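Local coordinates for conserved Protein MTH1675 (Methanothermobacter thermautotrophicus, PDB 1T57) that is of unknown function but binds flavin mononucleotide and magnesium, and carries an alpha/beta domain related to the one found in pyruvate kinase, at residues I52-V57 with V164-I169; A58-E63 with V79-G84; H113-V118 with C149-I154; A156-L161 with A187-V192; A181-P186 with I197-A202. All coordinates share one frame; numbering follows the deposited sequence.

Contact 1: residues I52-V57 with V164-I169; sequences IRNFVV and VDEEVI
F55 and I169 pair as neighbours on two parallel strands in the middle of the mixed sheet. This is the parallel core of the pyruvate kinase-like alpha/beta domain, where strands 54-58 and 168-172 lie side by side although 106 residues lie between the segments. The F55 ring and the I169 side chain lie alongside each other and point the same way. CB of I169 sits 3.7 Å from F55 CD2, meeting the ring obliquely. CG1 of I169 then fills the angle between this ring and I52. It reaches I52 CG2 at 3.5 Å, where the two isoleucines cross at about a right angle. I52 CG1 stands beside its backbone N (chi1 -79°), which puts CG2 beside the carbonyl carbon and against I169. I52 CD1 rests near the carboxylate end of E167, whose OE2 forms a salt bridge to R205 of the third subunit. Helix 36-50 covers the F55-I169 face through A47, V43 and R46. On the other face V168 CG2 packs on N54 CB at 3.7 Å, while V56 packs on I152 and A156 of helix 144-158. The sheet is thus sandwiched between helices. The strands themselves are joined by backbone bonds. I169 N donates to N54 O, whose position is less certain. V56 N donates to I169 O at 3.3 Å.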
# COMPACT_ATOMS: atom_id res chain seq x y z
N ILE A 52 21.32 2.47 33.99
CA ILE A 52 20.21 2.99 33.22
C ILE A 52 19.19 3.54 34.21
O ILE A 52 18.92 2.91 35.22
CB ILE A 52 19.59 1.86 32.35
CG1 ILE A 52 20.47 1.66 31.11
CG2 ILE A 52 18.14 2.16 31.97
CD1 ILE A 52 20.21 0.36 30.35
N ARG A 53 18.66 4.73 33.93
CA ARG A 53 17.69 5.34 34.82
C ARG A 53 16.39 5.74 34.13
O ARG A 53 15.57 6.45 34.72
CB ARG A 53 18.30 6.56 35.51
CG ARG A 53 18.12 7.88 34.77
CD ARG A 53 18.68 9.05 35.58
NE ARG A 53 18.31 10.35 35.03
CZ ARG A 53 18.77 11.51 35.48
NH1 ARG A 53 19.63 11.56 36.49
NH2 ARG A 53 18.39 12.64 34.90
N ASN A 54 16.21 5.28 32.90
CA ASN A 54 15.00 5.55 32.12
C ASN A 54 14.19 4.26 31.84
O ASN A 54 14.69 3.30 31.24
CB ASN A 54 15.38 6.24 30.81
CG ASN A 54 15.80 7.69 31.02
OD1 ASN A 54 14.96 8.57 31.28
ND2 ASN A 54 17.11 7.94 30.91
N PHE A 55 12.94 4.23 32.29
CA PHE A 55 12.12 3.04 32.08
C PHE A 55 10.76 3.37 31.49
O PHE A 55 10.04 4.19 32.04
CB PHE A 55 11.88 2.29 33.40
CG PHE A 55 13.12 1.85 34.11
CD1 PHE A 55 13.85 2.73 34.90
CD2 PHE A 55 13.57 0.54 33.97
CE1 PHE A 55 15.02 2.30 35.57
CE2 PHE A 55 14.72 0.12 34.63
CZ PHE A 55 15.45 1.00 35.42
N VAL A 56 10.41 2.72 30.40
CA VAL A 56 9.09 2.95 29.83
C VAL A 56 8.35 1.63 29.99
O VAL A 56 8.86 0.58 29.59
CB VAL A 56 9.16 3.34 28.36
CG1 VAL A 56 9.92 2.27 27.56
CG2 VAL A 56 7.75 3.56 27.84
N VAL A 57 7.16 1.68 30.58
CA VAL A 57 6.41 0.45 30.84
C VAL A 57 4.95 0.49 30.48
O VAL A 57 4.25 1.42 30.83
CB VAL A 57 6.45 0.06 32.33
CG1 VAL A 57 5.90 -1.34 32.51
CG2 VAL A 57 7.84 0.15 32.85
N VAL A 164 15.88 9.88 23.14
CA VAL A 164 16.12 9.04 21.96
C VAL A 164 17.63 9.15 21.77
O VAL A 164 18.20 8.79 20.74
CB VAL A 164 15.41 9.62 20.75
CG1 VAL A 164 13.93 9.75 21.07
CG2 VAL A 164 15.98 10.99 20.38
N ASP A 165 18.22 9.68 22.84
CA ASP A 165 19.64 9.96 22.99
C ASP A 165 20.38 8.75 23.56
O ASP A 165 21.30 8.24 22.94
CB ASP A 165 19.80 11.13 23.98
CG ASP A 165 20.80 12.17 23.51
OD1 ASP A 165 21.24 13.02 24.34
OD2 ASP A 165 21.15 12.15 22.32
N GLU A 166 19.95 8.31 24.73
CA GLU A 166 20.58 7.20 25.44
C GLU A 166 19.77 5.90 25.55
O GLU A 166 18.73 5.75 24.93
CB GLU A 166 20.97 7.69 26.83
CG GLU A 166 19.85 8.45 27.52
CD GLU A 166 20.32 9.34 28.67
OE1 GLU A 166 20.58 8.81 29.78
OE2 GLU A 166 20.45 10.57 28.47
N GLU A 167 20.28 4.97 26.35
CA GLU A 167 19.63 3.69 26.51
C GLU A 167 18.53 3.73 27.55
O GLU A 167 18.58 4.50 28.50
CB GLU A 167 20.65 2.62 26.87
CG GLU A 167 21.73 2.48 25.83
CD GLU A 167 22.59 1.25 26.03
OE1 GLU A 167 22.68 0.75 27.18
OE2 GLU A 167 23.17 0.77 25.04
N VAL A 168 17.54 2.87 27.34
CA VAL A 168 16.36 2.76 28.19
C VAL A 168 15.95 1.30 28.29
O VAL A 168 16.27 0.49 27.42
CB VAL A 168 15.17 3.55 27.57
CG1 VAL A 168 13.97 3.49 28.47
CG2 VAL A 168 15.58 4.99 27.29
N ILE A 169 15.24 0.94 29.36
CA ILE A 169 14.78 -0.43 29.50
C ILE A 169 13.28 -0.39 29.21
O ILE A 169 12.57 0.34 29.89
CB ILE A 169 15.01 -0.97 30.94
CG1 ILE A 169 16.51 -0.91 31.30
CG2 ILE A 169 14.46 -2.38 31.07
CD1 ILE A 169 17.21 -2.29 31.50

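Contact 2: residues A58-E63 with V79-G84; sequences ASVSGE and VTHHAG. With FMN (flavin mononucleotide), chain E.
V60 lays its CG2 methyl over one face of the H81 imidazole. The methyl is 3.5 Å from the ring centroid and 8° off the normal, a CH-pi contact. V60 CG1 is anti to the backbone N (chi1 -179°). This sets CG2 beside that N, where it can also touch C5' of the flavin nucleotide. The H81 ring presents its edge to the flavin, with CD2 3.3 Å from FMN C8. Its ND1 is hydrogen-bonded to E92, which helps fix the turn of the ring. T80 OG1 donates to V60 O at 3.1 Å, in the carbonyl plane and on a lone pair. S59 N donates to V79 O at 3.0 Å, one of the bonds of the parallel A58-V79 pair. The A58 and V79 side chains line the flavin, V79 through CG2 against the C8M methyl. The phosphate lies over the turn that follows A58. S61 OG, placed between its backbone N and carbonyl carbon (chi1 67°), donates to FMN O1P at 2.6 Å and accepts from E63 N, an ST turn. G62 N, at the N-cap of helix 63-69, also donates to O1P, at 3.3 Å, and V60 N reaches O5'. A phosphate seated at a strand-loop-helix junction and a helix N-terminus is typical of nucleotide sites in alpha/beta folds.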
# COMPACT_ATOMS: atom_id res chain seq x y z
N ALA A 58 4.50 -0.55 29.80
CA ALA A 58 3.10 -0.66 29.42
C ALA A 58 2.32 -1.18 30.61
O ALA A 58 2.52 -2.31 31.07
CB ALA A 58 2.95 -1.62 28.26
N SER A 59 1.42 -0.34 31.12
CA SER A 59 0.58 -0.71 32.24
C SER A 59 -0.78 -0.10 32.01
O SER A 59 -1.00 1.10 32.23
CB SER A 59 1.16 -0.19 33.57
OG SER A 59 0.55 -0.88 34.65
N VAL A 60 -1.70 -0.95 31.55
CA VAL A 60 -3.05 -0.52 31.25
C VAL A 60 -3.76 -0.06 32.52
O VAL A 60 -4.26 1.07 32.59
CB VAL A 60 -3.86 -1.67 30.60
CG1 VAL A 60 -5.28 -1.19 30.29
CG2 VAL A 60 -3.16 -2.14 29.32
N SER A 61 -3.77 -0.93 33.53
CA SER A 61 -4.39 -0.63 34.82
C SER A 61 -3.46 0.19 35.70
O SER A 61 -3.91 1.02 36.49
CB SER A 61 -4.71 -1.93 35.54
OG SER A 61 -3.50 -2.57 35.90
N GLY A 62 -2.16 -0.04 35.55
CA GLY A 62 -1.18 0.68 36.35
C GLY A 62 -0.52 -0.24 37.36
O GLY A 62 0.54 0.08 37.92
N GLU A 63 -1.11 -1.41 37.60
CA GLU A 63 -0.54 -2.32 38.58
C GLU A 63 0.96 -2.49 38.30
O GLU A 63 1.78 -2.05 39.10
CB GLU A 63 -1.28 -3.66 38.57
CG GLU A 63 -1.04 -4.54 39.78
CD GLU A 63 -2.26 -5.37 40.17
OE1 GLU A 63 -2.87 -6.02 39.29
OE2 GLU A 63 -2.62 -5.39 41.37
N VAL A 79 2.76 3.93 30.28
CA VAL A 79 1.80 4.27 29.24
C VAL A 79 0.67 3.26 29.33
O VAL A 79 0.89 2.06 29.45
CB VAL A 79 2.41 4.28 27.79
CG1 VAL A 79 3.91 4.49 27.84
CG2 VAL A 79 2.05 3.03 27.04
N THR A 80 -0.55 3.76 29.33
CA THR A 80 -1.71 2.89 29.38
C THR A 80 -2.30 2.83 27.97
O THR A 80 -1.72 3.38 27.02
CB THR A 80 -2.76 3.46 30.37
OG1 THR A 80 -4.03 2.87 30.11
CG2 THR A 80 -2.86 4.96 30.23
N HIS A 81 -3.44 2.15 27.82
CA HIS A 81 -4.11 2.05 26.53
C HIS A 81 -4.71 3.40 26.15
O HIS A 81 -4.97 4.23 27.02
CB HIS A 81 -5.23 1.02 26.60
CG HIS A 81 -4.77 -0.38 26.36
ND1 HIS A 81 -5.57 -1.47 26.57
CD2 HIS A 81 -3.59 -0.86 25.91
CE1 HIS A 81 -4.91 -2.57 26.27
NE2 HIS A 81 -3.70 -2.23 25.86
N HIS A 82 -4.94 3.61 24.85
CA HIS A 82 -5.52 4.88 24.41
C HIS A 82 -6.99 4.83 24.74
O HIS A 82 -7.55 3.75 24.87
CB HIS A 82 -5.34 5.08 22.90
CG HIS A 82 -6.22 4.21 22.05
ND1 HIS A 82 -5.82 2.98 21.57
CD2 HIS A 82 -7.45 4.43 21.52
CE1 HIS A 82 -6.76 2.48 20.78
NE2 HIS A 82 -7.76 3.34 20.74
N ALA A 83 -7.61 5.99 24.88
CA ALA A 83 -9.03 6.07 25.19
C ALA A 83 -9.76 5.52 23.98
O ALA A 83 -9.43 5.86 22.84
CB ALA A 83 -9.44 7.52 25.44
N GLY A 84 -10.73 4.66 24.21
CA GLY A 84 -11.46 4.10 23.09
C GLY A 84 -10.95 2.74 22.68
O GLY A 84 -11.51 2.13 21.77
N1 FMN E . -0.50 -6.62 25.36
C2 FMN E . -0.46 -7.59 24.36
O2 FMN E . -0.42 -8.77 24.65
N3 FMN E . -0.31 -7.29 23.03
C4 FMN E . -0.39 -5.99 22.61
O4 FMN E . -0.13 -5.72 21.43
C4A FMN E . -0.40 -4.99 23.59
N5 FMN E . -0.42 -3.67 23.22
C5A FMN E . -0.14 -2.72 24.18
C6 FMN E . -0.15 -1.39 23.78
C7 FMN E . -0.01 -0.38 24.69
C7M FMN E . -0.11 1.01 24.16
C8 FMN E . -0.34 -0.65 26.01
C8M FMN E . -0.33 0.46 27.05
C9 FMN E . -0.37 -1.97 26.43
C9A FMN E . -0.18 -3.03 25.54
N10 FMN E . -0.44 -4.35 25.92
C10 FMN E . -0.38 -5.33 24.96
C1' FMN E . -0.53 -4.78 27.37
C2' FMN E . 0.84 -4.76 27.98
O2' FMN E . 1.71 -5.54 27.14
C3' FMN E . 0.84 -5.39 29.35
O3' FMN E . 0.31 -6.68 29.31
C4' FMN E . 0.40 -4.59 30.59
O4' FMN E . 0.78 -5.40 31.67
C5' FMN E . -1.04 -4.33 31.00
O5' FMN E . -0.87 -3.78 32.29
P FMN E . -1.56 -4.22 33.68
O1P FMN E . -1.32 -3.10 34.63
O2P FMN E . -1.00 -5.53 34.25
O3P FMN E . -3.06 -4.36 33.38

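Contact 3: residues H113-V118 with C149-I154; sequences HALSGV and CVEIAI. With FMN (flavin mononucleotide), chain E.
E151 OE1 accepts from L115 N at 2.7 Å, the one hydrogen bond between residues 113-118 and 149-154. The amide comes in on the anti side of the oxygen, 17° out of the carboxylate plane. The glutamate chain is extended, with CG anti to the backbone N (chi1 -174°), and this carries the carboxylate out from the helix to the loop. L115 slides past it in the opposite direction, its CG and CD1 lying along the aliphatic part of E151. L115 CD1 also meets V150 CG2 at 3.7 Å, the two side chains crossing at about a right angle. One helical turn further on, I154 CG2 packs against A114 CB at 3.7 Å. H113 lies at the flavin. The FMN C7M methyl lies over one face of its ring, offset toward the rim, and H113 NE2 accepts from H82 N. The other carboxylate oxygen, E151 OE2, forms a salt bridge with K147, a flavin-binding residue, and lies 3.6 Å from FMN C6. E151 is therefore shared between a loop amide and a lysine. Through its two oxygens E151 ties the loop to K147 and so to the flavin pocket.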
# COMPACT_ATOMS: atom_id res chain seq x y z
N HIS A 113 -1.95 4.46 19.97
CA HIS A 113 -0.86 3.45 19.91
C HIS A 113 0.07 3.57 18.69
O HIS A 113 -0.39 3.46 17.55
CB HIS A 113 -1.45 2.05 19.92
CG HIS A 113 -2.18 1.71 21.18
ND1 HIS A 113 -2.77 0.48 21.38
CD2 HIS A 113 -2.39 2.43 22.31
CE1 HIS A 113 -3.30 0.45 22.59
NE2 HIS A 113 -3.09 1.62 23.17
N ALA A 114 1.37 3.71 18.95
CA ALA A 114 2.36 3.92 17.90
C ALA A 114 2.48 2.91 16.76
O ALA A 114 2.77 3.32 15.64
CB ALA A 114 3.77 4.15 18.54
N LEU A 115 2.25 1.63 17.01
CA LEU A 115 2.38 0.64 15.93
C LEU A 115 1.11 0.14 15.26
O LEU A 115 1.10 -0.94 14.70
CB LEU A 115 3.20 -0.56 16.40
CG LEU A 115 4.67 -0.20 16.72
CD1 LEU A 115 5.46 -1.48 17.11
CD2 LEU A 115 5.32 0.49 15.51
N SER A 116 0.07 0.96 15.32
CA SER A 116 -1.23 0.67 14.72
C SER A 116 -1.77 2.06 14.29
O SER A 116 -1.95 2.33 13.13
CB SER A 116 -2.16 0.02 15.76
OG SER A 116 -2.19 0.80 16.97
N GLY A 117 -2.01 2.94 15.25
CA GLY A 117 -2.47 4.26 14.89
C GLY A 117 -3.80 4.32 14.14
O GLY A 117 -4.68 3.48 14.30
N VAL A 118 -3.93 5.36 13.35
CA VAL A 118 -5.10 5.61 12.54
C VAL A 118 -5.10 4.54 11.43
O VAL A 118 -6.11 4.29 10.79
CB VAL A 118 -5.04 7.09 12.00
CG1 VAL A 118 -6.12 7.35 10.94
CG2 VAL A 118 -5.23 8.05 13.18
N CYS A 149 7.16 -3.31 23.56
CA CYS A 149 8.41 -2.71 23.97
C CYS A 149 8.89 -1.62 23.02
O CYS A 149 9.20 -0.54 23.50
CB CYS A 149 9.50 -3.77 24.16
SG CYS A 149 9.58 -4.41 25.86
N VAL A 150 8.96 -1.88 21.70
CA VAL A 150 9.41 -0.79 20.83
C VAL A 150 8.28 0.22 20.71
O VAL A 150 8.50 1.44 20.74
CB VAL A 150 9.88 -1.27 19.38
CG1 VAL A 150 10.03 -2.74 19.34
CG2 VAL A 150 8.94 -0.80 18.32
N GLU A 151 7.05 -0.28 20.62
CA GLU A 151 5.89 0.59 20.48
C GLU A 151 5.80 1.65 21.57
O GLU A 151 5.63 2.84 21.30
CB GLU A 151 4.60 -0.24 20.48
CG GLU A 151 3.37 0.62 20.19
CD GLU A 151 2.09 -0.18 19.99
OE1 GLU A 151 1.33 0.17 19.06
OE2 GLU A 151 1.82 -1.14 20.75
N ILE A 152 5.87 1.23 22.82
CA ILE A 152 5.79 2.21 23.89
C ILE A 152 7.07 3.06 23.87
O ILE A 152 7.07 4.22 24.30
CB ILE A 152 5.54 1.54 25.30
CG1 ILE A 152 6.54 0.41 25.58
CG2 ILE A 152 4.17 0.89 25.37
CD1 ILE A 152 6.56 -0.05 27.04
N ALA A 153 8.16 2.52 23.33
CA ALA A 153 9.40 3.31 23.30
C ALA A 153 9.19 4.51 22.39
O ALA A 153 9.53 5.63 22.74
CB ALA A 153 10.62 2.44 22.82
N ILE A 154 8.58 4.27 21.23
CA ILE A 154 8.26 5.31 20.26
C ILE A 154 7.28 6.33 20.85
O ILE A 154 7.50 7.53 20.80
CB ILE A 154 7.65 4.67 18.97
CG1 ILE A 154 8.72 3.91 18.19
CG2 ILE A 154 7.05 5.71 18.11
CD1 ILE A 154 8.18 2.91 17.18
N1 FMN E . -0.50 -6.62 25.36
C2 FMN E . -0.46 -7.59 24.36
O2 FMN E . -0.42 -8.77 24.65
N3 FMN E . -0.31 -7.29 23.03
C4 FMN E . -0.39 -5.99 22.61
O4 FMN E . -0.13 -5.72 21.43
C4A FMN E . -0.40 -4.99 23.59
N5 FMN E . -0.42 -3.67 23.22
C5A FMN E . -0.14 -2.72 24.18
C6 FMN E . -0.15 -1.39 23.78
C7 FMN E . -0.01 -0.38 24.69
C7M FMN E . -0.11 1.01 24.16
C8 FMN E . -0.34 -0.65 26.01
C8M FMN E . -0.33 0.46 27.05
C9 FMN E . -0.37 -1.97 26.43
C9A FMN E . -0.18 -3.03 25.54
N10 FMN E . -0.44 -4.35 25.92
C10 FMN E . -0.38 -5.33 24.96
C1' FMN E . -0.53 -4.78 27.37
C2' FMN E . 0.84 -4.76 27.98
O2' FMN E . 1.71 -5.54 27.14
C3' FMN E . 0.84 -5.39 29.35
O3' FMN E . 0.31 -6.68 29.31
C4' FMN E . 0.40 -4.59 30.59
O4' FMN E . 0.78 -5.40 31.67
C5' FMN E . -1.04 -4.33 31.00
O5' FMN E . -0.87 -3.78 32.29
P FMN E . -1.56 -4.22 33.68
O1P FMN E . -1.32 -3.10 34.63
O2P FMN E . -1.00 -5.53 34.25
O3P FMN E . -3.06 -4.36 33.38

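Contact 4: residues A156-L161 with A187-V192; sequences AADAGL and AHMNSV
D158 joins the last turn of helix 144-158 to the loop 187-192 through its carboxylate. Two hydrogen bonds meet on one oxygen, OD2. M189 N donates to it at 2.9 Å on the syn lone pair, the side of OD1. H188 ND1 donates from 3.3 Å on the anti lone pair, and OD2 lies in the plane of the imidazole, only 2° out of it. The aspartate CG stands beside the backbone N (chi1 -71°), and from there the carboxylate extends across to the loop. The H188 bond is a histidine-carboxylate hydrogen bond, and the M189 bond comes from the backbone.

Van der Waals contacts surround these bonds. The selenomethionine M189 crosses D158 at about a right angle and passes its CB and CG close by OD1. A157 CB packs against the H188 imidazole at ND1, 3.8 Å away, and against A187 O. The ring edge also faces A157 O, 3.4 Å from H188 CE1.

Within the first segment the helix closes at G160 with a Schellman motif, in which G160 N bonds to A157 O at 2.7 Å and L161 N to A156 O.

The second subunit takes up the far side of the histidine. H188 NE2 is hydrogen-bonded to G89 N of that subunit, so NE2 acts as the acceptor. This fits ND1 being the protonated nitrogen. The imidazole thus bridges the D158 carboxylate and G89 N of the second subunit, donating with ND1 and accepting with NE2.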
# COMPACT_ATOMS: atom_id res chain seq x y z
N ALA A 156 6.63 7.12 23.97
CA ALA A 156 7.25 7.90 25.04
C ALA A 156 8.21 8.94 24.50
O ALA A 156 8.29 10.04 25.04
CB ALA A 156 7.97 6.97 26.02
N ALA A 157 8.94 8.59 23.44
CA ALA A 157 9.86 9.53 22.82
C ALA A 157 9.10 10.71 22.25
O ALA A 157 9.42 11.87 22.55
CB ALA A 157 10.61 8.88 21.73
N ASP A 158 8.11 10.42 21.42
CA ASP A 158 7.30 11.46 20.81
C ASP A 158 6.61 12.33 21.87
O ASP A 158 6.39 13.52 21.66
CB ASP A 158 6.27 10.85 19.85
CG ASP A 158 6.90 10.26 18.57
OD1 ASP A 158 6.16 9.68 17.75
OD2 ASP A 158 8.14 10.36 18.38
N ALA A 159 6.28 11.77 23.02
CA ALA A 159 5.64 12.58 24.04
C ALA A 159 6.69 13.44 24.72
O ALA A 159 6.37 14.37 25.47
CB ALA A 159 4.95 11.71 25.04
N GLY A 160 7.95 13.14 24.46
CA GLY A 160 9.01 13.89 25.08
C GLY A 160 9.17 13.37 26.49
O GLY A 160 9.78 14.02 27.35
N LEU A 161 8.64 12.19 26.75
CA LEU A 161 8.74 11.63 28.08
C LEU A 161 10.02 10.86 28.32
O LEU A 161 10.40 10.65 29.47
CB LEU A 161 7.51 10.79 28.40
CG LEU A 161 6.26 11.65 28.57
CD1 LEU A 161 5.03 10.81 29.00
CD2 LEU A 161 6.57 12.71 29.61
N ALA A 187 13.52 6.09 19.51
CA ALA A 187 13.63 6.92 18.33
C ALA A 187 12.24 7.52 18.11
O ALA A 187 11.25 6.95 18.52
CB ALA A 187 14.05 6.06 17.12
N HIS A 188 12.17 8.67 17.47
CA HIS A 188 10.88 9.29 17.20
C HIS A 188 10.15 8.63 16.03
O HIS A 188 10.73 7.84 15.29
CB HIS A 188 11.08 10.76 16.91
CG HIS A 188 11.67 11.51 18.06
ND1 HIS A 188 11.01 11.68 19.25
CD2 HIS A 188 12.89 12.07 18.22
CE1 HIS A 188 11.80 12.30 20.11
NE2 HIS A 188 12.95 12.55 19.51
N MSE A 189 8.88 8.96 15.90
CA MSE A 189 8.05 8.42 14.83
C MSE A 189 8.61 8.81 13.46
O MSE A 189 8.52 8.03 12.52
CB MSE A 189 6.61 8.95 14.92
CG MSE A 189 6.54 10.45 14.80
SE MSE A 189 4.80 11.24 14.44
CE MSE A 189 5.01 11.74 12.58
N ASN A 190 9.16 10.01 13.33
CA ASN A 190 9.67 10.41 12.04
C ASN A 190 11.00 9.74 11.72
O ASN A 190 11.46 9.79 10.59
CB ASN A 190 9.75 11.94 11.93
CG ASN A 190 10.32 12.58 13.17
OD1 ASN A 190 10.85 11.91 14.05
ND2 ASN A 190 10.22 13.91 13.25
N SER A 191 11.62 9.10 12.70
CA SER A 191 12.86 8.40 12.43
C SER A 191 12.84 7.00 13.08
O SER A 191 13.84 6.52 13.63
CB SER A 191 14.06 9.23 12.90
OG SER A 191 14.05 9.43 14.29
N VAL A 192 11.68 6.35 13.00
CA VAL A 192 11.50 5.03 13.57
C VAL A 192 12.61 4.04 13.36
O VAL A 192 13.05 3.37 14.30
CB VAL A 192 10.23 4.31 13.05
CG1 VAL A 192 9.02 4.87 13.69
CG2 VAL A 192 10.18 4.39 11.51

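Contact 5: residues A181-P186 with I197-A202; sequences ALVLTP and IHEVIA
I197 pairs with L184 in the antiparallel hairpin of strands 180-185 and 196-204. Its CA lies against L184 CB, and its CD1 meets L182 CD2 at 4.0 Å. H198 follows, and its N donates to V183 O at 2.7 Å. E199 N donates to the same oxygen at 3.2 Å. Two residues, H198 and E199, thus stand opposite the single V183, which is a classic beta bulge. E199 O accepts from V183 N at 2.8 Å. The E199 carboxylate forms salt bridges outside this hairpin pair, with K23 and R46 of its own chain and with R205 of the third subunit. V200 lies on the same face as L182, and the two side chains run alongside each other, CG1 to CD1 at 3.9 Å. I201 marks a second shift of register. Its N makes a weak bond to A181 O. I201 CG1 is beside the backbone N (chi1 -57°), and its CD1 lies 3.7 Å from V183 CG2, crossing that side chain at about a right angle. A202 O ends the run by accepting from A181 N at 3.2 Å. V183 O, accepting from two amides, holds both residues of the buried bulge, while the outside partners of E199 probably offset the cost of burying its charge.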
# COMPACT_ATOMS: atom_id res chain seq x y z
N ALA A 181 11.21 -7.69 28.44
CA ALA A 181 11.88 -6.45 28.81
C ALA A 181 13.05 -6.35 27.88
O ALA A 181 13.77 -7.32 27.69
CB ALA A 181 12.35 -6.48 30.25
N LEU A 182 13.24 -5.17 27.31
CA LEU A 182 14.32 -4.96 26.36
C LEU A 182 15.20 -3.78 26.75
O LEU A 182 14.78 -2.92 27.51
CB LEU A 182 13.73 -4.75 24.96
CG LEU A 182 13.69 -5.89 23.93
CD1 LEU A 182 13.11 -7.16 24.49
CD2 LEU A 182 12.84 -5.43 22.78
N VAL A 183 16.44 -3.77 26.24
CA VAL A 183 17.36 -2.68 26.46
C VAL A 183 17.51 -2.05 25.09
O VAL A 183 17.98 -2.67 24.13
CB VAL A 183 18.71 -3.17 26.96
CG1 VAL A 183 19.75 -2.08 26.81
CG2 VAL A 183 18.57 -3.56 28.41
N LEU A 184 17.07 -0.82 24.96
CA LEU A 184 17.11 -0.20 23.65
C LEU A 184 17.26 1.30 23.71
O LEU A 184 17.26 1.91 24.79
CB LEU A 184 15.81 -0.54 22.91
CG LEU A 184 14.52 -0.20 23.69
CD1 LEU A 184 14.36 1.33 23.87
CD2 LEU A 184 13.31 -0.80 22.97
N THR A 185 17.39 1.87 22.53
CA THR A 185 17.53 3.30 22.37
C THR A 185 16.32 3.74 21.56
O THR A 185 16.21 3.43 20.37
CB THR A 185 18.84 3.68 21.61
OG1 THR A 185 19.99 3.41 22.44
CG2 THR A 185 18.84 5.15 21.25
N PRO A 186 15.39 4.45 22.19
CA PRO A 186 14.21 4.90 21.46
C PRO A 186 14.55 5.76 20.26
O PRO A 186 15.72 6.14 20.05
CB PRO A 186 13.43 5.68 22.52
CG PRO A 186 13.77 4.94 23.78
CD PRO A 186 15.26 4.76 23.63
N ILE A 197 17.66 -2.04 19.11
CA ILE A 197 17.42 -3.01 20.14
C ILE A 197 18.78 -3.58 20.53
O ILE A 197 19.45 -4.22 19.73
CB ILE A 197 16.44 -4.10 19.65
CG1 ILE A 197 15.07 -3.45 19.44
CG2 ILE A 197 16.37 -5.24 20.67
CD1 ILE A 197 13.98 -4.41 19.05
N HIS A 198 19.15 -3.34 21.78
CA HIS A 198 20.45 -3.78 22.31
C HIS A 198 20.52 -5.14 23.04
O HIS A 198 21.27 -6.03 22.64
CB HIS A 198 21.00 -2.66 23.19
CG HIS A 198 21.13 -1.34 22.48
ND1 HIS A 198 20.78 -0.14 23.07
CD2 HIS A 198 21.61 -1.02 21.25
CE1 HIS A 198 21.04 0.86 22.24
NE2 HIS A 198 21.55 0.35 21.13
N GLU A 199 19.73 -5.31 24.11
CA GLU A 199 19.72 -6.56 24.87
C GLU A 199 18.32 -7.04 25.22
O GLU A 199 17.41 -6.23 25.46
CB GLU A 199 20.49 -6.39 26.19
CG GLU A 199 21.98 -6.21 26.04
CD GLU A 199 22.62 -5.70 27.31
OE1 GLU A 199 22.22 -6.15 28.41
OE2 GLU A 199 23.54 -4.87 27.23
N VAL A 200 18.13 -8.35 25.26
CA VAL A 200 16.83 -8.90 25.63
C VAL A 200 17.00 -9.46 27.05
O VAL A 200 17.58 -10.52 27.25
CB VAL A 200 16.39 -10.03 24.68
CG1 VAL A 200 14.98 -10.53 25.07
CG2 VAL A 200 16.41 -9.53 23.25
N ILE A 201 16.52 -8.73 28.05
CA ILE A 201 16.64 -9.17 29.44
C ILE A 201 15.83 -10.44 29.67
O ILE A 201 16.29 -11.35 30.35
CB ILE A 201 16.16 -8.08 30.40
CG1 ILE A 201 16.97 -6.80 30.15
CG2 ILE A 201 16.33 -8.53 31.81
CD1 ILE A 201 16.30 -5.51 30.57
N ALA A 202 14.63 -10.52 29.11
CA ALA A 202 13.79 -11.71 29.27
C ALA A 202 12.67 -11.75 28.22
O ALA A 202 12.20 -10.71 27.78
CB ALA A 202 13.19 -11.71 30.67

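In the fold
All five contacts are largely buried. Contacts 1 and 5 belong to one sheet and adjoin through V168 N and L184 O, strands 168-172 and 180-185 being neighbours. Contact 1 is parallel, contact 5 antiparallel and bulged. Both pack apolar side chains against helix 36-50 and send a glutamate to the third subunit. Contacts 2 and 3 touch the flavin and each other. Their chemistry is more polar, built on phosphate donors and a carboxylate. Contacts 3 and 4 share helix 144-158. Contact 4 lies farther from the flavin, and its histidine and asparagine bond to the second subunit.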